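Local coordinates for Dbv8 protein (PDB 4MFZ) that probably transfers a long fatty acyl chain from acyl-CoA, such as the bound decanoyl-CoA, to an amino group during the making of glycopeptide antibiotics, at residues 140-143 against 144-148; 273-276 against 277-280. All coordinates share one frame; numbering follows the deposited sequence.

Contact 1 (140-143 against 144-148); sequences PALR and RFHAT
Arg144 folds back over Pro140 and Ala141, one turn earlier in the same helix. Arg144 CB starts 3.5 Å from Pro140 O, and CG, set anti to the carbonyl carbon (chi1 -76°), comes to 3.4 Å from the same oxygen. A bend at chi3 sets Arg144 NE 4.0 Å from Pro140 O and turns the guanidinium back along the helix, with one face over that oxygen and Ala141 CA, both displaced toward its rim. At the tips, Arg144 NH1 lies 3.8 Å from Pro140 CB, while NH2 is 3.6 Å from Ala141 CA and makes a long, weak ion pair with Glu51. Beneath runs the i to i+4 bonding of an alpha helix, the C-terminal part of 130-148 in the N-terminal domain: Arg144 N to Pro140 O is 2.8 Å, and His146 N meets Leu142 O in the carbonyl plane with an N-H...O angle of 173°. On the buried side Leu142 CD1 sits over the centre of the His146 ring, 3.8 Å from the centroid and 8° off its normal, a CH-pi contact. The ring's ND1 is hydrogen-bonded to Thr156, and the Arg143 guanidinium forms a salt bridge with Glu153, tying this helix to 153-160.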
loop_
_atom_site.group_PDB
_atom_site.type_symbol
_atom_site.label_atom_id
_atom_site.label_comp_id
_atom_site.label_asym_id
_atom_site.label_seq_id
_atom_site.Cartn_x
_atom_site.Cartn_y
_atom_site.Cartn_z
ATOM N N PRO A 140 -17.932 1.766 0.795
ATOM C CA PRO A 140 -18.995 2.117 1.728
ATOM C C PRO A 140 -18.804 1.600 3.163
ATOM O O PRO A 140 -19.056 2.357 4.112
ATOM C CB PRO A 140 -20.265 1.549 1.063
ATOM C CG PRO A 140 -19.937 1.550 -0.391
ATOM C CD PRO A 140 -18.482 1.156 -0.438
ATOM N N ALA A 141 -18.377 0.344 3.334
ATOM C CA ALA A 141 -18.020 -0.172 4.662
ATOM C C ALA A 141 -16.882 0.639 5.281
ATOM O O ALA A 141 -16.905 0.980 6.450
ATOM C CB ALA A 141 -17.586 -1.634 4.556
ATOM N N LEU A 142 -15.850 0.908 4.493
ATOM C CA LEU A 142 -14.704 1.637 5.014
ATOM C C LEU A 142 -15.160 2.996 5.561
ATOM O O LEU A 142 -14.780 3.406 6.667
ATOM C CB LEU A 142 -13.637 1.829 3.897
ATOM C CG LEU A 142 -12.368 2.596 4.257
ATOM C CD1 LEU A 142 -12.637 4.094 4.202
ATOM C CD2 LEU A 142 -11.884 2.211 5.640
ATOM N N ARG A 143 -15.947 3.689 4.758
ATOM C CA ARG A 143 -16.485 4.986 5.098
ATOM C C ARG A 143 -17.426 4.926 6.272
ATOM O O ARG A 143 -17.371 5.804 7.125
ATOM C CB ARG A 143 -17.115 5.642 3.875
ATOM C CG ARG A 143 -16.011 6.268 3.018
ATOM C CD ARG A 143 -16.377 6.443 1.556
ATOM N NE ARG A 143 -16.972 7.732 1.174
ATOM C CZ ARG A 143 -17.004 8.862 1.896
ATOM N NH1 ARG A 143 -16.465 8.945 3.123
ATOM N NH2 ARG A 143 -17.601 9.940 1.370
ATOM N N ARG A 144 -18.253 3.877 6.363
ATOM C CA ARG A 144 -19.021 3.699 7.592
ATOM C C ARG A 144 -18.116 3.575 8.820
ATOM O O ARG A 144 -18.380 4.207 9.847
ATOM C CB ARG A 144 -19.999 2.531 7.499
ATOM C CG ARG A 144 -21.225 2.861 6.664
ATOM C CD ARG A 144 -22.280 1.764 6.763
ATOM N NE ARG A 144 -21.817 0.452 6.323
ATOM C CZ ARG A 144 -21.916 -0.021 5.084
ATOM N NH1 ARG A 144 -22.445 0.713 4.107
ATOM N NH2 ARG A 144 -21.460 -1.240 4.822
ATOM N N PHE A 145 -17.042 2.794 8.727
ATOM C CA PHE A 145 -16.078 2.681 9.848
ATOM C C PHE A 145 -15.413 4.032 10.230
ATOM O O PHE A 145 -15.345 4.398 11.400
ATOM C CB PHE A 145 -14.991 1.631 9.563
ATOM C CG PHE A 145 -14.006 1.472 10.697
ATOM C CD1 PHE A 145 -14.427 0.985 11.945
ATOM C CD2 PHE A 145 -12.671 1.830 10.536
ATOM C CE1 PHE A 145 -13.543 0.870 13.015
ATOM C CE2 PHE A 145 -11.776 1.699 11.598
ATOM C CZ PHE A 145 -12.210 1.225 12.843
ATOM N N HIS A 146 -14.912 4.747 9.231
ATOM C CA HIS A 146 -14.379 6.087 9.428
ATOM C C HIS A 146 -15.364 6.990 10.149
ATOM O O HIS A 146 -14.984 7.596 11.143
ATOM C CB HIS A 146 -13.923 6.686 8.096
ATOM C CG HIS A 146 -12.538 6.234 7.641
ATOM N ND1 HIS A 146 -11.819 6.932 6.727
ATOM C CD2 HIS A 146 -11.741 5.138 8.015
ATOM C CE1 HIS A 146 -10.647 6.306 6.501
ATOM N NE2 HIS A 146 -10.600 5.200 7.278
ATOM N N ALA A 147 -16.628 7.062 9.704
ATOM C CA ALA A 147 -17.652 7.886 10.402
ATOM C C ALA A 147 -17.866 7.519 11.864
ATOM O O ALA A 147 -18.003 8.425 12.710
ATOM C CB ALA A 147 -18.992 7.890 9.667
ATOM N N THR A 148 -17.923 6.220 12.184
ATOM C CA THR A 148 -18.111 5.828 13.583
ATOM C C THR A 148 -16.951 6.319 14.441
ATOM O O THR A 148 -17.118 6.523 15.635
ATOM C CB THR A 148 -18.261 4.300 13.810
ATOM O OG1 THR A 148 -16.994 3.653 13.629
ATOM C CG2 THR A 148 -19.305 3.676 12.905
#

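Contact 2 (273-276 against 277-280). With MFK (decanoyl-CoA), chain B.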
loop_
_atom_site.group_PDB
_atom_site.type_symbol
_atom_site.label_atom_id
_atom_site.label_comp_id
_atom_site.label_asym_id
_atom_site.label_seq_id
_atom_site.Cartn_x
_atom_site.Cartn_y
_atom_site.Cartn_z
ATOM N N ILE A 273 16.716 13.878 3.787
ATOM C CA ILE A 273 16.852 12.511 4.317
ATOM C C ILE A 273 17.887 12.509 5.453
ATOM O O ILE A 273 17.588 12.058 6.570
ATOM C CB ILE A 273 17.248 11.479 3.212
ATOM C CG1 ILE A 273 16.103 11.275 2.205
ATOM C CG2 ILE A 273 17.680 10.126 3.814
ATOM C CD1 ILE A 273 16.556 10.746 0.846
ATOM N N LEU A 274 19.069 13.079 5.194
ATOM C CA LEU A 274 20.123 13.069 6.202
ATOM C C LEU A 274 19.723 13.854 7.439
ATOM O O LEU A 274 19.930 13.408 8.564
ATOM C CB LEU A 274 21.462 13.580 5.653
ATOM C CG LEU A 274 22.026 12.861 4.440
ATOM C CD1 LEU A 274 23.382 13.484 4.101
ATOM C CD2 LEU A 274 22.140 11.342 4.627
ATOM N N GLN A 275 19.147 15.028 7.237
ATOM C CA GLN A 275 18.672 15.795 8.372
ATOM C C GLN A 275 17.555 15.075 9.167
ATOM O O GLN A 275 17.647 14.935 10.403
ATOM C CB GLN A 275 18.199 17.184 7.917
ATOM C CG GLN A 275 17.414 17.917 8.995
ATOM C CD GLN A 275 17.006 19.327 8.590
ATOM O OE1 GLN A 275 17.556 19.904 7.647
ATOM N NE2 GLN A 275 16.043 19.893 9.325
ATOM N N LEU A 276 16.506 14.626 8.472
ATOM C CA LEU A 276 15.309 14.158 9.183
ATOM C C LEU A 276 15.503 12.825 9.886
ATOM O O LEU A 276 14.915 12.592 10.929
ATOM C CB LEU A 276 14.043 14.164 8.292
ATOM C CG LEU A 276 13.653 15.569 7.773
ATOM C CD1 LEU A 276 12.481 15.442 6.825
ATOM C CD2 LEU A 276 13.290 16.492 8.923
ATOM N N ARG A 277 16.341 11.976 9.341
ATOM C CA ARG A 277 16.599 10.655 9.943
ATOM C C ARG A 277 17.385 10.710 11.285
ATOM O O ARG A 277 17.363 9.748 12.069
ATOM C CB ARG A 277 17.275 9.746 8.924
ATOM C CG ARG A 277 18.770 9.956 8.716
ATOM C CD ARG A 277 19.234 9.078 7.559
ATOM N NE ARG A 277 20.694 9.061 7.422
ATOM C CZ ARG A 277 21.360 8.275 6.595
ATOM N NH1 ARG A 277 20.712 7.431 5.817
ATOM N NH2 ARG A 277 22.687 8.330 6.554
ATOM N N ARG A 278 18.044 11.829 11.565
ATOM C CA ARG A 278 18.712 12.016 12.875
ATOM C C ARG A 278 17.726 11.905 14.051
ATOM O O ARG A 278 18.136 11.716 15.192
ATOM C CB ARG A 278 19.428 13.373 12.963
ATOM C CG ARG A 278 20.546 13.538 11.972
ATOM C CD ARG A 278 21.115 14.951 12.050
ATOM N NE ARG A 278 22.247 15.067 11.138
ATOM C CZ ARG A 278 22.412 16.019 10.233
ATOM N NH1 ARG A 278 21.545 17.014 10.113
ATOM N NH2 ARG A 278 23.478 15.985 9.451
ATOM N N GLY A 279 16.424 12.018 13.775
ATOM C CA GLY A 279 15.415 11.929 14.823
ATOM C C GLY A 279 15.055 10.487 15.113
ATOM O O GLY A 279 14.243 10.202 15.991
ATOM N N TRP A 280 15.634 9.579 14.338
ATOM C CA TRP A 280 15.330 8.151 14.424
ATOM C C TRP A 280 16.428 7.423 15.132
ATOM O O TRP A 280 17.588 7.746 14.966
ATOM C CB TRP A 280 15.158 7.590 13.017
ATOM C CG TRP A 280 13.820 7.936 12.412
ATOM C CD1 TRP A 280 13.360 9.195 11.994
ATOM C CD2 TRP A 280 12.705 7.017 12.167
ATOM N NE1 TRP A 280 12.079 9.109 11.517
ATOM C CE2 TRP A 280 11.629 7.827 11.582
ATOM C CE3 TRP A 280 12.507 5.647 12.350
ATOM C CZ2 TRP A 280 10.413 7.271 11.217
ATOM C CZ3 TRP A 280 11.279 5.096 11.972
ATOM C CH2 TRP A 280 10.253 5.891 11.422
HETATM C CCG MFK B . 13.844 10.886 6.512
HETATM C CCF MFK B . 13.423 10.548 7.941
HETATM C CCE MFK B . 12.408 9.426 7.913
HETATM C CCD MFK B . 13.150 8.119 7.783
HETATM C CCC MFK B . 12.251 7.015 8.302
HETATM C CCB MFK B . 11.905 6.063 7.184
HETATM C CCA MFK B . 11.317 4.813 7.815
HETATM C CBZ MFK B . 9.861 4.712 7.387
HETATM C CAK MFK B . 9.687 3.519 6.467
HETATM C CAJ MFK B . 9.234 3.995 5.080
HETATM O OAL MFK B . 8.498 4.975 4.931
HETATM S SAI MFK B . 9.837 2.999 3.770
HETATM C CAH MFK B . 9.208 3.876 2.276
HETATM C CAG MFK B . 9.969 5.175 1.993
HETATM N NAF MFK B . 9.306 5.810 0.842
HETATM C CAE MFK B . 9.940 6.075 -0.315
HETATM O OAM MFK B . 11.134 5.862 -0.512
HETATM C CAD MFK B . 9.058 6.727 -1.402
HETATM C CAC MFK B . 9.935 7.203 -2.576
HETATM N NAB MFK B . 10.975 8.143 -2.109
HETATM C CAA MFK B . 10.755 9.460 -2.231
HETATM O OAO MFK B . 9.712 9.926 -2.714
HETATM C CAN MFK B . 11.889 10.392 -1.776
HETATM O OAU MFK B . 13.115 9.652 -1.573
HETATM C CAP MFK B . 11.533 11.222 -0.523
HETATM C CAR MFK B . 11.167 10.288 0.621
HETATM C CAS MFK B . 10.362 12.171 -0.754
HETATM C CAQ MFK B . 12.751 12.047 -0.118
HETATM O OAT MFK B . 13.079 12.889 -1.202
HETATM P PAV MFK B . 13.763 14.335 -1.001
HETATM O OAX MFK B . 13.011 15.147 -0.031
HETATM O OAW MFK B . 14.032 14.900 -2.356
HETATM O OAY MFK B . 15.127 13.810 -0.326
HETATM P PAZ MFK B . 16.523 14.592 -0.207
HETATM O OBA MFK B . 17.344 13.802 0.884
HETATM O OBB MFK B . 16.390 16.019 0.153
HETATM O "O5'" MFK B . 17.330 14.233 -1.554
HETATM C "C5'" MFK B . 18.640 14.680 -1.820
HETATM C "C4'" MFK B . 19.006 14.208 -3.231
HETATM O "O4'" MFK B . 18.542 12.844 -3.574
HETATM C "C3'" MFK B . 18.364 15.083 -4.281
HETATM O "O3'" MFK B . 19.234 15.095 -5.413
HETATM P PBV MFK B . 19.549 16.511 -6.136
HETATM O OBW MFK B . 18.186 16.813 -6.885
HETATM O OBY MFK B . 20.722 16.150 -7.202
HETATM O OBX MFK B . 19.828 17.639 -5.250
HETATM C "C2'" MFK B . 17.078 14.305 -4.575
HETATM O "O2'" MFK B . 16.478 14.641 -5.812
HETATM C "C1'" MFK B . 17.579 12.893 -4.638
HETATM N N9 MFK B . 16.484 11.922 -4.373
HETATM C C8 MFK B . 15.933 11.650 -3.184
HETATM N N7 MFK B . 14.994 10.713 -3.374
HETATM C C5 MFK B . 15.006 10.367 -4.671
HETATM C C4 MFK B . 15.928 11.123 -5.276
HETATM N N3 MFK B . 16.187 10.964 -6.583
HETATM C C2 MFK B . 15.424 10.066 -7.488
HETATM N N1 MFK B . 14.435 9.298 -6.705
HETATM C C6 MFK B . 14.287 9.475 -5.384
HETATM N N6 MFK B . 13.385 8.746 -4.731
HETATM O O HOH W 1 21.542 11.584 8.883
#
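The backbone leaves helix 272-277 through an i to i+4 bond, Arg277 N to Ile273 O at 3.0 Å, then a weak bond from Arg278 N to Gln275 O, and a type I turn from Arg277 to Trp280. Within this exit, Arg277 places CG between its backbone N and carbonyl carbon (chi1 79°), which brings CG to 3.2 Å from Ile273 O; from there the chain runs extended beside Leu274. Leu274 CD2 lies over one face of the Arg277 guanidinium, 3.6 Å from Arg277 NH2. In the guanidinium plane a water accepts from Arg277 NE at 3.0 Å, while NH1 reaches the carbonyl oxygens of Leu258 and Asp260, so the group is gripped from several directions. Arg278 lays its guanidinium face over Leu274 O, its NH1 3.6 Å from Gln275 CA. Toward the bound decanoyl-CoA, Ile273 N donates to pyrophosphate oxygen OBA at 3.0 Å. Trp280, its NE1 held by Tyr229 OH, turns a ring face to the acyl chain, CE2 lying 3.4 Å from CCC, and Leu276 CB is 3.7 Å from CCF. The short helix and turn thus belong to the acyl-CoA pocket of a GNAT-like domain, meeting pyrophosphate at Ile273 and fatty tail at Trp280.

Contacts 1 and 2 are both local, one within a helix, the other at a helix end and the turn after it; they lie in different domains, centres 35 Å and nearest atoms about 21 Å apart. In 140-148 every backbone hydrogen bond between the two segments follows the i to i+4 pattern; residues 273-280 lead into strand 281-289, an outermost strand of the C-terminal sheet. Each has an arginine tied to protein outside the contact, yet Arg143 pairs with a carboxylate whereas Arg277 uses backbone carbonyls. Both are partly buried: Leu142 and His146, or Ile273, Leu276 and Trp280, face inward, while Arg144, or Gln275 and Arg278, lie exposed. The inward side meets protein in contact 1, and ligand as well in contact 2.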